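PDB 2HJN: DBF2 kinase activator protein MOB1 from Saccharomyces cerevisiae, which binds the DBF2 protein kinase as its activator subunit, allowing CDC15 to phosphorylate and activate it in late anaphase, within the mitotic exit network controlling phosphatase CDC14. Local coordinates for residues E77-H82 against G164-V169; D145-E150 against Q171-R176; N88-L93 against C138-C143. All coordinates share one frame; numbering follows the deposited sequence.

In the fold
The three contacts illustrate how a helical bundle is built from pairwise packing: helices 75-97, 132-147 and 165-187 pair in all three combinations. Contact 1 joins the first to the third, contact 2 the second to the third, and contact 3 the first to the second. Contacts 1 and 2 follow each other along helix 165-187, their centres about 9 Å apart. Contacts 2 and 3 share helix 132-147, with centres about 10 Å apart, and touch where Ile173 packs on Trp142. Contact 3 comes nearest the zinc site, the side chain of Ile90 lying about 12 Å from the metal. The sulfate is held at contact 2, by Arg175, Arg176 and also Arg179.

Contact 1 of 3, residues E77-H82 against G164-V169; sequences EWLAVH and GFIQRV
Ile166 places CG1 beside its own backbone N (chi1 -68°), while Phe165 swings its ring the other way, CG anti to the backbone N (chi1 -180°); the two side chains thereby reach different residues of the facing helix, Leu79 and Ala80. This is packing within the helical bundle of the Mob1/phocein fold, between an early part of helix 75-97 and the first turn of helix 165-187, and the two segments run in broadly the same direction. The closest pair of CA atoms is Leu79 CA and Ile166 CA, 7.9 Å apart. Ala80 CB rests against the Phe165 ring, 4.1 Å from CZ, at a slant. Phe153 meets the same ring edge-to-face, and Phe161 also touches it, so the ring has aromatic neighbours besides the alanine methyl. Ile166 is less deeply sunk than Phe165, and it also touches Leu217 as well as Glu75 and Asn76 on the preceding turn of helix 75-97. The other flank of that helix belongs to different neighbours: Trp78 and His82 both pack with Phe211. The joint between the two segments is wholly apolar. Leu79 and Ile166 cross at about a right angle, and Leu79 CD1 lies 3.9 Å from Ile166 CG1 and 4.1 Å from both Ile166 CG2 and Ile166 CD1.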
ATOM      1  N   GLU A  77       5.888  20.763  17.655  1.00 26.54           N
ATOM      2  CA  GLU A  77       4.637  20.267  17.116  1.00 26.55           C
ATOM      3  C   GLU A  77       4.742  19.850  15.650  1.00 25.39           C
ATOM      4  O   GLU A  77       4.261  18.776  15.266  1.00 24.20           O
ATOM      5  CB  GLU A  77       3.496  21.255  17.296  1.00 28.09           C
ATOM      6  CG  GLU A  77       2.451  20.727  18.216  1.00 32.09           C
ATOM      7  CD  GLU A  77       1.357  21.725  18.487  1.00 39.67           C
ATOM      8  OE1 GLU A  77       0.465  21.906  17.608  1.00 37.89           O
ATOM      9  OE2 GLU A  77       1.404  22.320  19.597  1.00 45.35           O
ATOM     10  N   TRP A  78       5.349  20.734  14.860  1.00 23.09           N
ATOM     11  CA  TRP A  78       5.631  20.521  13.452  1.00 22.55           C
ATOM     12  C   TRP A  78       6.456  19.227  13.264  1.00 21.78           C
ATOM     13  O   TRP A  78       6.099  18.358  12.456  1.00 21.50           O
ATOM     14  CB  TRP A  78       6.374  21.758  12.919  1.00 21.64           C
ATOM     15  CG  TRP A  78       6.658  21.777  11.442  1.00 21.24           C
ATOM     16  CD1 TRP A  78       7.873  21.666  10.848  1.00 17.60           C
ATOM     17  CD2 TRP A  78       5.698  21.921  10.388  1.00 20.39           C
ATOM     18  NE1 TRP A  78       7.737  21.749   9.483  1.00 21.27           N
ATOM     19  CE2 TRP A  78       6.416  21.906   9.172  1.00 20.35           C
ATOM     20  CE3 TRP A  78       4.309  22.071  10.358  1.00 20.57           C
ATOM     21  CZ2 TRP A  78       5.792  22.021   7.931  1.00 21.94           C
ATOM     22  CZ3 TRP A  78       3.677  22.199   9.122  1.00 20.90           C
ATOM     23  CH2 TRP A  78       4.417  22.161   7.930  1.00 21.43           C
ATOM     24  N   LEU A  79       7.526  19.072  14.034  1.00 20.89           N
ATOM     25  CA  LEU A  79       8.334  17.844  13.952  1.00 20.66           C
ATOM     26  C   LEU A  79       7.591  16.566  14.448  1.00 20.59           C
ATOM     27  O   LEU A  79       7.685  15.514  13.796  1.00 20.20           O
ATOM     28  CB  LEU A  79       9.687  18.024  14.621  1.00 21.50           C
ATOM     29  CG  LEU A  79      10.599  19.197  14.190  1.00 23.05           C
ATOM     30  CD1 LEU A  79      12.069  18.910  14.480  1.00 21.47           C
ATOM     31  CD2 LEU A  79      10.405  19.692  12.784  1.00 22.93           C
ATOM     32  N   ALA A  80       6.808  16.688  15.534  1.00 19.83           N
ATOM     33  CA  ALA A  80       5.937  15.602  16.017  1.00 19.19           C
ATOM     34  C   ALA A  80       4.884  15.167  14.960  1.00 19.10           C
ATOM     35  O   ALA A  80       4.710  13.973  14.702  1.00 19.64           O
ATOM     36  CB  ALA A  80       5.260  15.987  17.350  1.00 17.80           C
ATOM     37  N   VAL A  81       4.171  16.125  14.381  1.00 18.38           N
ATOM     38  CA  VAL A  81       3.230  15.849  13.272  1.00 19.29           C
ATOM     39  C   VAL A  81       3.885  15.071  12.140  1.00 19.63           C
ATOM     40  O   VAL A  81       3.364  14.033  11.738  1.00 20.51           O
ATOM     41  CB  VAL A  81       2.532  17.120  12.701  1.00 19.02           C
ATOM     42  CG1 VAL A  81       1.755  16.807  11.376  1.00 19.31           C
ATOM     43  CG2 VAL A  81       1.565  17.676  13.741  1.00 20.42           C
ATOM     44  N   HIS A  82       5.015  15.558  11.633  1.00 18.98           N
ATOM     45  CA  HIS A  82       5.673  14.887  10.530  1.00 19.09           C
ATOM     46  C   HIS A  82       6.326  13.559  10.856  1.00 18.63           C
ATOM     47  O   HIS A  82       6.421  12.721   9.978  1.00 16.47           O
ATOM     48  CB  HIS A  82       6.648  15.811   9.815  1.00 19.69           C
ATOM     49  CG  HIS A  82       5.948  16.940   9.134  1.00 23.78           C
ATOM     50  ND1 HIS A  82       5.538  16.878   7.821  1.00 25.70           N
ATOM     51  CD2 HIS A  82       5.484  18.110   9.623  1.00 22.46           C
ATOM     52  CE1 HIS A  82       4.884  17.982   7.516  1.00 28.59           C
ATOM     53  NE2 HIS A  82       4.842  18.751   8.591  1.00 30.44           N
ATOM     54  N   GLY A 164      14.852  18.610  25.446  1.00 28.39           N
ATOM     55  CA  GLY A 164      15.664  17.781  24.551  1.00 27.82           C
ATOM     56  C   GLY A 164      14.838  16.990  23.530  1.00 26.82           C
ATOM     57  O   GLY A 164      15.370  16.119  22.843  1.00 26.85           O
ATOM     58  N   PHE A 165      13.543  17.274  23.456  1.00 25.24           N
ATOM     59  CA  PHE A 165      12.624  16.540  22.568  1.00 23.87           C
ATOM     60  C   PHE A 165      13.236  16.237  21.205  1.00 23.79           C
ATOM     61  O   PHE A 165      13.264  15.098  20.808  1.00 23.82           O
ATOM     62  CB  PHE A 165      11.297  17.278  22.412  1.00 22.90           C
ATOM     63  CG  PHE A 165      10.283  16.571  21.507  1.00 22.05           C
ATOM     64  CD1 PHE A 165       9.660  15.367  21.906  1.00 19.16           C
ATOM     65  CD2 PHE A 165       9.926  17.138  20.293  1.00 19.51           C
ATOM     66  CE1 PHE A 165       8.725  14.734  21.087  1.00 19.91           C
ATOM     67  CE2 PHE A 165       8.978  16.512  19.463  1.00 20.18           C
ATOM     68  CZ  PHE A 165       8.381  15.326  19.857  1.00 18.44           C
ATOM     69  N   ILE A 166      13.733  17.251  20.492  1.00 25.15           N
ATOM     70  CA  ILE A 166      14.226  17.024  19.125  1.00 25.88           C
ATOM     71  C   ILE A 166      15.430  16.076  19.096  1.00 26.01           C
ATOM     72  O   ILE A 166      15.513  15.177  18.272  1.00 25.62           O
ATOM     73  CB  ILE A 166      14.553  18.326  18.433  1.00 25.54           C
ATOM     74  CG1 ILE A 166      13.273  19.082  18.190  1.00 25.32           C
ATOM     75  CG2 ILE A 166      15.146  18.068  17.074  1.00 26.04           C
ATOM     76  CD1 ILE A 166      13.486  20.553  17.970  1.00 29.30           C
ATOM     77  N   GLN A 167      16.343  16.248  20.041  1.00 26.10           N
ATOM     78  CA  GLN A 167      17.594  15.486  20.037  1.00 25.50           C
ATOM     79  C   GLN A 167      17.439  14.107  20.614  1.00 24.39           C
ATOM     80  O   GLN A 167      18.069  13.151  20.138  1.00 23.54           O
ATOM     81  CB  GLN A 167      18.666  16.235  20.857  1.00 27.53           C
ATOM     82  CG  GLN A 167      18.937  17.693  20.368  1.00 32.02           C
ATOM     83  CD  GLN A 167      17.779  18.657  20.616  1.00 38.74           C
ATOM     84  OE1 GLN A 167      17.103  18.621  21.666  1.00 40.89           O
ATOM     85  NE2 GLN A 167      17.545  19.535  19.640  1.00 42.70           N
ATOM     86  N   ARG A 168      16.627  14.000  21.662  1.00 22.15           N
ATOM     87  CA  ARG A 168      16.499  12.763  22.428  1.00 21.78           C
ATOM     88  C   ARG A 168      15.355  11.861  21.957  1.00 21.27           C
ATOM     89  O   ARG A 168      15.347  10.668  22.258  1.00 20.93           O
ATOM     90  CB  ARG A 168      16.288  13.087  23.883  1.00 22.71           C
ATOM     91  N   VAL A 169      14.357  12.433  21.290  1.00 19.82           N
ATOM     92  CA  VAL A 169      13.208  11.619  20.841  1.00 18.70           C
ATOM     93  C   VAL A 169      13.105  11.568  19.320  1.00 18.31           C
ATOM     94  O   VAL A 169      13.118  10.472  18.722  1.00 17.22           O
ATOM     95  CB  VAL A 169      11.870  12.130  21.409  1.00 19.34           C
ATOM     96  CG1 VAL A 169      10.738  11.100  21.134  1.00 19.44           C
ATOM     97  CG2 VAL A 169      11.953  12.382  22.941  1.00 18.59           C
TER

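Contact 2 of 3, residues D145-E150 against Q171-R176; sequences DQFDDE and QPILRR. With SO4 (sulfate ion), chain C.
Ile173 alone of 171-176 reaches 145-150, and it does so with one methyl group. Its CG1 branch lies anti to the carbonyl carbon (chi1 -68°) and carries CD1 to Phe147 CE2, 4.2 Å away, in an approach oblique to the ring. The same CD1 is 4.3 Å from Gln146 CB, so the isoleucine tip serves two consecutive residues at the end of helix 132-147. Gln146 contributes only its aliphatic base, its NE2 being hydrogen-bonded to the carbonyl of Trp142 one turn back. Phe147 also meets Phe153 edge-to-face and touches Cys83 and Val84 on helix 75-97. Three helices of the four-helix bundle at the core of the Mob fold therefore converge here, and Leu174, the next residue along, joins them by packing on Cys83 as well. Arg175 turns the other way. Its chain bends at chi3 (-45°), with Gln171 O and Pro172 CA against one guanidinium face, toward its rim, and the edge presented to a sulfate, probably from the crystallisation liquor. NH2 of Arg175 donates to sulfate O1 over 2.5 Å, a length too short to be trusted closely, while Arg175 NE adds a weak bond to O1 at 3.0 Å. Arg176 runs extended from CG to NE, and its NE makes a weak 3.2 Å bond to sulfate O4; its cation also rests on Trp142. With a leucine at Arg176, the sulfate would probably be left to the neighbouring arginines and the Trp142 ring would lose its cation. Arg179 NH1 binds the same anion, and this trio is consistent with the basic phosphopeptide-binding pocket of human MOB1.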
ATOM      1  N   ASP A 145       5.094   2.772  20.546  1.00 15.97           N
ATOM      2  CA  ASP A 145       5.237   2.963  21.976  1.00 17.21           C
ATOM      3  C   ASP A 145       5.757   4.354  22.338  1.00 17.53           C
ATOM      4  O   ASP A 145       5.326   4.909  23.346  1.00 16.79           O
ATOM      5  CB  ASP A 145       6.085   1.858  22.646  1.00 17.71           C
ATOM      6  CG  ASP A 145       5.424   0.470  22.582  1.00 20.69           C
ATOM      7  OD1 ASP A 145       4.173   0.358  22.444  1.00 23.15           O
ATOM      8  OD2 ASP A 145       6.176  -0.521  22.676  1.00 26.04           O
ATOM      9  N   GLN A 146       6.650   4.954  21.535  1.00 17.06           N
ATOM     10  CA  GLN A 146       7.053   6.348  21.836  1.00 17.72           C
ATOM     11  C   GLN A 146       5.895   7.300  21.527  1.00 17.70           C
ATOM     12  O   GLN A 146       5.596   8.174  22.342  1.00 17.89           O
ATOM     13  CB  GLN A 146       8.318   6.779  21.066  1.00 18.22           C
ATOM     14  CG  GLN A 146       9.496   5.789  21.118  1.00 19.82           C
ATOM     15  CD  GLN A 146       9.757   5.140  22.524  1.00 27.69           C
ATOM     16  OE1 GLN A 146      10.306   5.804  23.418  1.00 24.58           O
ATOM     17  NE2 GLN A 146       9.422   3.817  22.684  1.00 25.86           N
ATOM     18  N   PHE A 147       5.224   7.125  20.370  1.00 16.29           N
ATOM     19  CA  PHE A 147       4.096   8.037  20.010  1.00 16.10           C
ATOM     20  C   PHE A 147       3.004   7.984  21.091  1.00 16.77           C
ATOM     21  O   PHE A 147       2.299   8.971  21.356  1.00 15.90           O
ATOM     22  CB  PHE A 147       3.478   7.688  18.629  1.00 14.77           C
ATOM     23  CG  PHE A 147       4.435   7.777  17.460  1.00 13.55           C
ATOM     24  CD1 PHE A 147       4.415   6.796  16.452  1.00 13.16           C
ATOM     25  CD2 PHE A 147       5.384   8.808  17.367  1.00 15.88           C
ATOM     26  CE1 PHE A 147       5.300   6.852  15.366  1.00 12.67           C
ATOM     27  CE2 PHE A 147       6.288   8.868  16.281  1.00 16.87           C
ATOM     28  CZ  PHE A 147       6.227   7.862  15.256  1.00 13.41           C
ATOM     29  N   ASP A 148       2.859   6.821  21.720  1.00 18.20           N
ATOM     30  CA  ASP A 148       1.730   6.597  22.660  1.00 19.93           C
ATOM     31  C   ASP A 148       2.101   6.993  24.118  1.00 20.69           C
ATOM     32  O   ASP A 148       1.275   6.894  25.048  1.00 21.63           O
ATOM     33  CB  ASP A 148       1.290   5.131  22.605  1.00 18.89           C
ATOM     34  CG  ASP A 148       0.421   4.810  21.397  1.00 22.09           C
ATOM     35  OD1 ASP A 148      -0.045   5.726  20.676  1.00 23.61           O
ATOM     36  OD2 ASP A 148       0.181   3.616  21.173  1.00 24.23           O
ATOM     37  N   ASP A 149       3.334   7.445  24.303  1.00 20.46           N
ATOM     38  CA  ASP A 149       3.855   7.797  25.647  1.00 21.77           C
ATOM     39  C   ASP A 149       3.626   9.281  25.878  1.00 22.24           C
ATOM     40  O   ASP A 149       4.285  10.105  25.270  1.00 21.81           O
ATOM     41  CB  ASP A 149       5.334   7.410  25.743  1.00 20.87           C
ATOM     42  CG  ASP A 149       5.971   7.738  27.095  1.00 23.90           C
ATOM     43  OD1 ASP A 149       5.353   8.479  27.912  1.00 21.34           O
ATOM     44  OD2 ASP A 149       7.141   7.304  27.285  1.00 21.96           O
ATOM     45  N   GLU A 150       2.633   9.599  26.715  1.00 23.18           N
ATOM     46  CA  GLU A 150       2.217  10.986  27.029  1.00 25.17           C
ATOM     47  C   GLU A 150       3.329  11.948  27.524  1.00 25.34           C
ATOM     48  O   GLU A 150       3.263  13.174  27.305  1.00 25.08           O
ATOM     49  CB  GLU A 150       1.042  10.940  28.036  1.00 26.52           C
ATOM     50  CG  GLU A 150       0.458  12.280  28.394  1.00 31.42           C
ATOM     51  CD  GLU A 150      -0.396  12.860  27.299  1.00 37.03           C
ATOM     52  OE1 GLU A 150      -0.379  14.102  27.114  1.00 40.49           O
ATOM     53  OE2 GLU A 150      -1.098  12.085  26.634  1.00 40.12           O
ATOM     54  N   GLN A 171      15.250  12.629  16.772  1.00 17.21           N
ATOM     55  CA  GLN A 171      16.430  12.153  16.007  1.00 19.63           C
ATOM     56  C   GLN A 171      16.700  10.662  15.972  1.00 19.59           C
ATOM     57  O   GLN A 171      17.001  10.114  14.897  1.00 19.86           O
ATOM     58  CB  GLN A 171      17.713  12.939  16.357  1.00 19.79           C
ATOM     59  CG  GLN A 171      17.842  14.164  15.504  1.00 22.53           C
ATOM     60  CD  GLN A 171      19.006  15.037  15.893  1.00 30.07           C
ATOM     61  OE1 GLN A 171      20.061  14.972  15.258  1.00 33.81           O
ATOM     62  NE2 GLN A 171      18.838  15.852  16.949  1.00 31.62           N
ATOM     63  N   PRO A 172      16.603   9.987  17.142  1.00 20.63           N
ATOM     64  CA  PRO A 172      16.684   8.518  17.188  1.00 19.30           C
ATOM     65  C   PRO A 172      15.578   7.836  16.337  1.00 18.95           C
ATOM     66  O   PRO A 172      15.880   6.900  15.587  1.00 17.26           O
ATOM     67  CB  PRO A 172      16.536   8.218  18.678  1.00 20.99           C
ATOM     68  CG  PRO A 172      17.090   9.579  19.390  1.00 20.25           C
ATOM     69  CD  PRO A 172      16.507  10.600  18.497  1.00 19.99           C
ATOM     70  N   ILE A 173      14.345   8.339  16.409  1.00 17.95           N
ATOM     71  CA  ILE A 173      13.256   7.804  15.602  1.00 16.70           C
ATOM     72  C   ILE A 173      13.518   7.938  14.086  1.00 15.65           C
ATOM     73  O   ILE A 173      13.341   6.966  13.350  1.00 16.07           O
ATOM     74  CB  ILE A 173      11.859   8.454  15.953  1.00 17.56           C
ATOM     75  CG1 ILE A 173      11.382   8.044  17.363  1.00 15.83           C
ATOM     76  CG2 ILE A 173      10.780   7.960  14.960  1.00 17.01           C
ATOM     77  CD1 ILE A 173      10.178   8.983  17.877  1.00 16.45           C
ATOM     78  N   LEU A 174      13.904   9.131  13.622  1.00 14.67           N
ATOM     79  CA  LEU A 174      14.283   9.349  12.205  1.00 17.24           C
ATOM     80  C   LEU A 174      15.458   8.476  11.761  1.00 16.92           C
ATOM     81  O   LEU A 174      15.388   7.852  10.688  1.00 16.53           O
ATOM     82  CB  LEU A 174      14.545  10.850  11.907  1.00 15.78           C
ATOM     83  CG  LEU A 174      13.358  11.768  11.590  1.00 19.33           C
ATOM     84  CD1 LEU A 174      11.990  11.296  12.031  1.00 23.02           C
ATOM     85  CD2 LEU A 174      13.553  13.233  11.937  1.00 19.50           C
ATOM     86  N   ARG A 175      16.512   8.368  12.600  1.00 17.45           N
ATOM     87  CA  ARG A 175      17.663   7.509  12.273  1.00 17.92           C
ATOM     88  C   ARG A 175      17.238   6.035  12.046  1.00 17.04           C
ATOM     89  O   ARG A 175      17.666   5.353  11.090  1.00 17.13           O
ATOM     90  CB  ARG A 175      18.731   7.567  13.388  1.00 18.32           C
ATOM     91  CG  ARG A 175      19.674   8.723  13.358  1.00 18.50           C
ATOM     92  CD  ARG A 175      20.895   8.477  14.343  1.00 20.66           C
ATOM     93  NE  ARG A 175      20.574   7.955  15.694  1.00 22.10           N
ATOM     94  CZ  ARG A 175      20.418   8.708  16.791  1.00 25.39           C
ATOM     95  NH1 ARG A 175      20.493  10.039  16.737  1.00 26.58           N
ATOM     96  NH2 ARG A 175      20.165   8.135  17.950  1.00 27.42           N
ATOM     97  N   ARG A 176      16.390   5.529  12.935  1.00 17.90           N
ATOM     98  CA  ARG A 176      15.846   4.159  12.772  1.00 16.72           C
ATOM     99  C   ARG A 176      14.889   3.953  11.567  1.00 16.34           C
ATOM    100  O   ARG A 176      15.016   2.963  10.816  1.00 15.35           O
ATOM    101  CB  ARG A 176      15.234   3.725  14.096  1.00 17.92           C
ATOM    102  CG  ARG A 176      16.318   3.737  15.212  1.00 20.14           C
ATOM    103  CD  ARG A 176      15.761   3.361  16.582  1.00 23.28           C
ATOM    104  NE  ARG A 176      16.681   3.689  17.659  1.00 27.67           N
ATOM    105  CZ  ARG A 176      16.569   3.232  18.907  1.00 32.29           C
ATOM    106  NH1 ARG A 176      15.571   2.397  19.249  1.00 31.42           N
ATOM    107  NH2 ARG A 176      17.448   3.624  19.827  1.00 34.84           N
TER
HETATM  108  S   SO4 C 316      20.542   4.436  17.291  1.00 34.19           S
HETATM  109  O1  SO4 C 316      19.807   5.688  17.503  1.00 36.56           O
HETATM  110  O2  SO4 C 316      21.560   4.720  16.264  1.00 35.14           O
HETATM  111  O3  SO4 C 316      21.073   3.884  18.527  1.00 36.77           O
HETATM  112  O4  SO4 C 316      19.723   3.342  16.800  1.00 37.16           O

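Contact 3 of 3, residues N88-L93 against C138-C143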
ATOM      1  N   ASN A  88       3.773   6.500   9.201  1.00 11.89           N
ATOM      2  CA  ASN A  88       2.607   5.955   8.511  1.00 12.57           C
ATOM      3  C   ASN A  88       2.863   5.654   7.009  1.00 11.65           C
ATOM      4  O   ASN A  88       2.358   4.660   6.482  1.00  8.71           O
ATOM      5  CB  ASN A  88       1.340   6.882   8.712  1.00 12.46           C
ATOM      6  CG  ASN A  88       0.586   6.647  10.034  1.00 14.98           C
ATOM      7  OD1 ASN A  88       0.632   5.584  10.629  1.00 14.44           O
ATOM      8  ND2 ASN A  88      -0.200   7.665  10.449  1.00 13.84           N
ATOM      9  N   GLN A  89       3.645   6.495   6.324  1.00 12.20           N
ATOM     10  CA  GLN A  89       4.066   6.198   4.936  1.00 14.74           C
ATOM     11  C   GLN A  89       4.927   4.915   4.870  1.00 13.66           C
ATOM     12  O   GLN A  89       4.777   4.077   3.942  1.00 13.31           O
ATOM     13  CB  GLN A  89       4.811   7.431   4.331  1.00 13.36           C
ATOM     14  CG  GLN A  89       3.869   8.678   4.207  1.00 18.08           C
ATOM     15  CD  GLN A  89       4.578   9.932   3.775  1.00 21.44           C
ATOM     16  OE1 GLN A  89       5.601   9.861   3.090  1.00 29.73           O
ATOM     17  NE2 GLN A  89       4.035  11.116   4.168  1.00 28.63           N
ATOM     18  N   ILE A  90       5.808   4.718   5.857  1.00 14.49           N
ATOM     19  CA  ILE A  90       6.745   3.532   5.854  1.00 12.71           C
ATOM     20  C   ILE A  90       5.940   2.257   6.187  1.00 12.80           C
ATOM     21  O   ILE A  90       6.094   1.225   5.553  1.00 12.31           O
ATOM     22  CB  ILE A  90       7.909   3.740   6.844  1.00 11.72           C
ATOM     23  CG1 ILE A  90       8.890   4.780   6.323  1.00 16.01           C
ATOM     24  CG2 ILE A  90       8.665   2.432   7.081  1.00 15.68           C
ATOM     25  CD1 ILE A  90       9.819   5.377   7.489  1.00 14.98           C
ATOM     26  N   ASN A  91       5.022   2.379   7.142  1.00 12.44           N
ATOM     27  CA  ASN A  91       4.030   1.345   7.423  1.00 13.19           C
ATOM     28  C   ASN A  91       3.224   0.913   6.175  1.00 13.73           C
ATOM     29  O   ASN A  91       3.087  -0.306   5.920  1.00 15.32           O
ATOM     30  CB  ASN A  91       3.044   1.801   8.543  1.00 10.29           C
ATOM     31  CG  ASN A  91       2.124   0.690   8.966  1.00 12.96           C
ATOM     32  OD1 ASN A  91       2.583  -0.349   9.497  1.00 13.07           O
ATOM     33  ND2 ASN A  91       0.814   0.863   8.725  1.00 11.98           N
HETATM   34  N   MSE A  92       2.720   1.884   5.401  1.00 14.03           N
HETATM   35  CA  MSE A  92       1.965   1.576   4.172  1.00 14.20           C
HETATM   36  C   MSE A  92       2.866   0.920   3.119  1.00 13.20           C
HETATM   37  O   MSE A  92       2.476  -0.085   2.487  1.00 11.75           O
HETATM   38  CB  MSE A  92       1.249   2.839   3.624  1.00 16.08           C
HETATM   39  CG  MSE A  92       0.542   2.616   2.229  1.00 14.73           C
HETATM   40 SE   MSE A  92       1.804   2.752   0.729  1.00 20.80          SE
HETATM   41  CE  MSE A  92       2.109   4.663   0.967  1.00 20.94           C
ATOM     42  N   LEU A  93       4.087   1.425   2.979  1.00 12.19           N
ATOM     43  CA  LEU A  93       5.043   0.871   2.002  1.00 12.01           C
ATOM     44  C   LEU A  93       5.558  -0.537   2.386  1.00 12.05           C
ATOM     45  O   LEU A  93       5.597  -1.428   1.547  1.00 12.77           O
ATOM     46  CB  LEU A  93       6.181   1.856   1.759  1.00 13.67           C
ATOM     47  CG  LEU A  93       5.825   3.142   0.965  1.00 11.98           C
ATOM     48  CD1 LEU A  93       6.904   4.179   1.225  1.00 16.26           C
ATOM     49  CD2 LEU A  93       5.654   2.922  -0.559  1.00 14.18           C
ATOM     50  N   CYS A 138       9.872  -5.131  15.435  1.00 13.99           N
ATOM     51  CA  CYS A 138      10.341  -4.582  16.716  1.00 13.88           C
ATOM     52  C   CYS A 138      10.493  -3.058  16.653  1.00 14.40           C
ATOM     53  O   CYS A 138      10.097  -2.339  17.590  1.00 15.57           O
ATOM     54  CB  CYS A 138      11.712  -5.203  17.052  1.00 13.97           C
ATOM     55  SG  CYS A 138      11.645  -6.969  17.606  1.00 20.77           S
ATOM     56  N   LEU A 139      11.136  -2.568  15.585  1.00 13.84           N
ATOM     57  CA  LEU A 139      11.382  -1.148  15.419  1.00 13.89           C
ATOM     58  C   LEU A 139      10.093  -0.372  15.323  1.00 13.10           C
ATOM     59  O   LEU A 139       9.963   0.650  15.999  1.00 13.12           O
ATOM     60  CB  LEU A 139      12.241  -0.810  14.184  1.00 14.49           C
ATOM     61  CG  LEU A 139      12.568   0.624  13.743  1.00 16.21           C
ATOM     62  CD1 LEU A 139      13.769   0.621  12.784  1.00 19.57           C
ATOM     63  CD2 LEU A 139      11.495   1.274  12.946  1.00 20.93           C
HETATM   64  N   MSE A 140       9.183  -0.802  14.450  1.00 12.55           N
HETATM   65  CA  MSE A 140       7.905  -0.071  14.235  1.00 13.00           C
HETATM   66  C   MSE A 140       7.043  -0.095  15.488  1.00 13.46           C
HETATM   67  O   MSE A 140       6.467   0.923  15.839  1.00 14.65           O
HETATM   68  CB  MSE A 140       7.120  -0.661  13.074  1.00 12.43           C
HETATM   69  CG  MSE A 140       7.855  -0.549  11.736  1.00 13.90           C
HETATM   70 SE   MSE A 140       8.192   1.322  11.097  1.00 18.39          SE
HETATM   71  CE  MSE A 140       6.530   1.414  10.086  1.00 17.25           C
ATOM     72  N   ARG A 141       6.933  -1.245  16.161  1.00 14.64           N
ATOM     73  CA  ARG A 141       6.204  -1.323  17.455  1.00 15.46           C
ATOM     74  C   ARG A 141       6.870  -0.429  18.521  1.00 15.22           C
ATOM     75  O   ARG A 141       6.189   0.144  19.340  1.00 15.01           O
ATOM     76  CB  ARG A 141       6.106  -2.772  18.010  1.00 15.79           C
ATOM     77  CG  ARG A 141       5.138  -3.775  17.267  1.00 17.13           C
ATOM     78  CD  ARG A 141       3.720  -3.254  16.879  1.00 16.31           C
ATOM     79  NE  ARG A 141       3.682  -2.327  15.725  1.00 15.06           N
ATOM     80  CZ  ARG A 141       3.804  -2.648  14.447  1.00 12.31           C
ATOM     81  NH1 ARG A 141       4.026  -3.891  14.044  1.00 13.00           N
ATOM     82  NH2 ARG A 141       3.730  -1.690  13.540  1.00 13.98           N
ATOM     83  N   TRP A 142       8.196  -0.339  18.506  1.00 15.25           N
ATOM     84  CA  TRP A 142       8.915   0.609  19.409  1.00 16.25           C
ATOM     85  C   TRP A 142       8.543   2.091  19.096  1.00 15.83           C
ATOM     86  O   TRP A 142       8.335   2.919  20.023  1.00 14.29           O
ATOM     87  CB  TRP A 142      10.447   0.385  19.377  1.00 15.63           C
ATOM     88  CG  TRP A 142      11.205   1.403  20.209  1.00 16.57           C
ATOM     89  CD1 TRP A 142      11.497   1.346  21.543  1.00 17.72           C
ATOM     90  CD2 TRP A 142      11.728   2.627  19.727  1.00 18.62           C
ATOM     91  NE1 TRP A 142      12.216   2.471  21.923  1.00 18.81           N
ATOM     92  CE2 TRP A 142      12.354   3.284  20.824  1.00 17.73           C
ATOM     93  CE3 TRP A 142      11.779   3.221  18.457  1.00 13.03           C
ATOM     94  CZ2 TRP A 142      12.964   4.530  20.695  1.00 17.60           C
ATOM     95  CZ3 TRP A 142      12.369   4.501  18.342  1.00 15.38           C
ATOM     96  CH2 TRP A 142      12.981   5.116  19.445  1.00 17.37           C
ATOM     97  N   CYS A 143       8.450   2.431  17.803  1.00 15.33           N
ATOM     98  CA  CYS A 143       8.035   3.798  17.439  1.00 15.37           C
ATOM     99  C   CYS A 143       6.635   4.139  17.975  1.00 15.21           C
ATOM    100  O   CYS A 143       6.429   5.240  18.497  1.00 14.85           O
ATOM    101  CB  CYS A 143       8.101   4.027  15.914  1.00 15.35           C
ATOM    102  SG  CYS A 143       9.764   4.046  15.253  1.00 16.49           S
TER
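Segments 88-93 and 138-143 run roughly antiparallel, with 148° between their N-to-C directions and axes 11.8 Å apart at closest approach. In this pair of the Mob four-helix bundle the spacing is bridged by a long side chain, Met140, present as selenomethionine. Its chain bends at chi2 (-63°) and chi3, and these bends deliver the terminal methyl to the backbone of helix 75-97: CE lies 3.4 Å from Asn91 N and 3.8 Å from Asn91 CB. Beside it, Ile90 offers its shorter branch, CG2 standing 3.8 Å from Met140 CE and 4.2 Å from Met140 SE, the two chains meeting at a slant. Ile90 also packs on Leu177, Val180 and Tyr181 of helix 165-187, and its side chain is about 9 Å from that of His183, a zinc ligand, so the contact lies near the metal site but not in it. Polar groups occupy the flank next to the methionine. Arg141 is engaged by a salt bridge from NH1 to Glu137 and by bonds from NE to Gln144 and from NH2 to Tyr26 and Tyr87, which should limit the freedom of its guanidinium to turn, and the buried amide oxygen of Asn91 is likewise satisfied, by Tyr26 OH and Ser29 N; Tyr26 OH thus bonds to both Asn91 OD1 and Arg141 NH2, while Tyr87 of helix 75-97 reaches Arg141 directly. Across helix 75-97, Asn88, Gln89 and Met92 touch the second subunit of the dimer. Asn91 OD1 faces the edge of the Arg141 guanidinium, near its plane, but remains 4.4 Å from NH2.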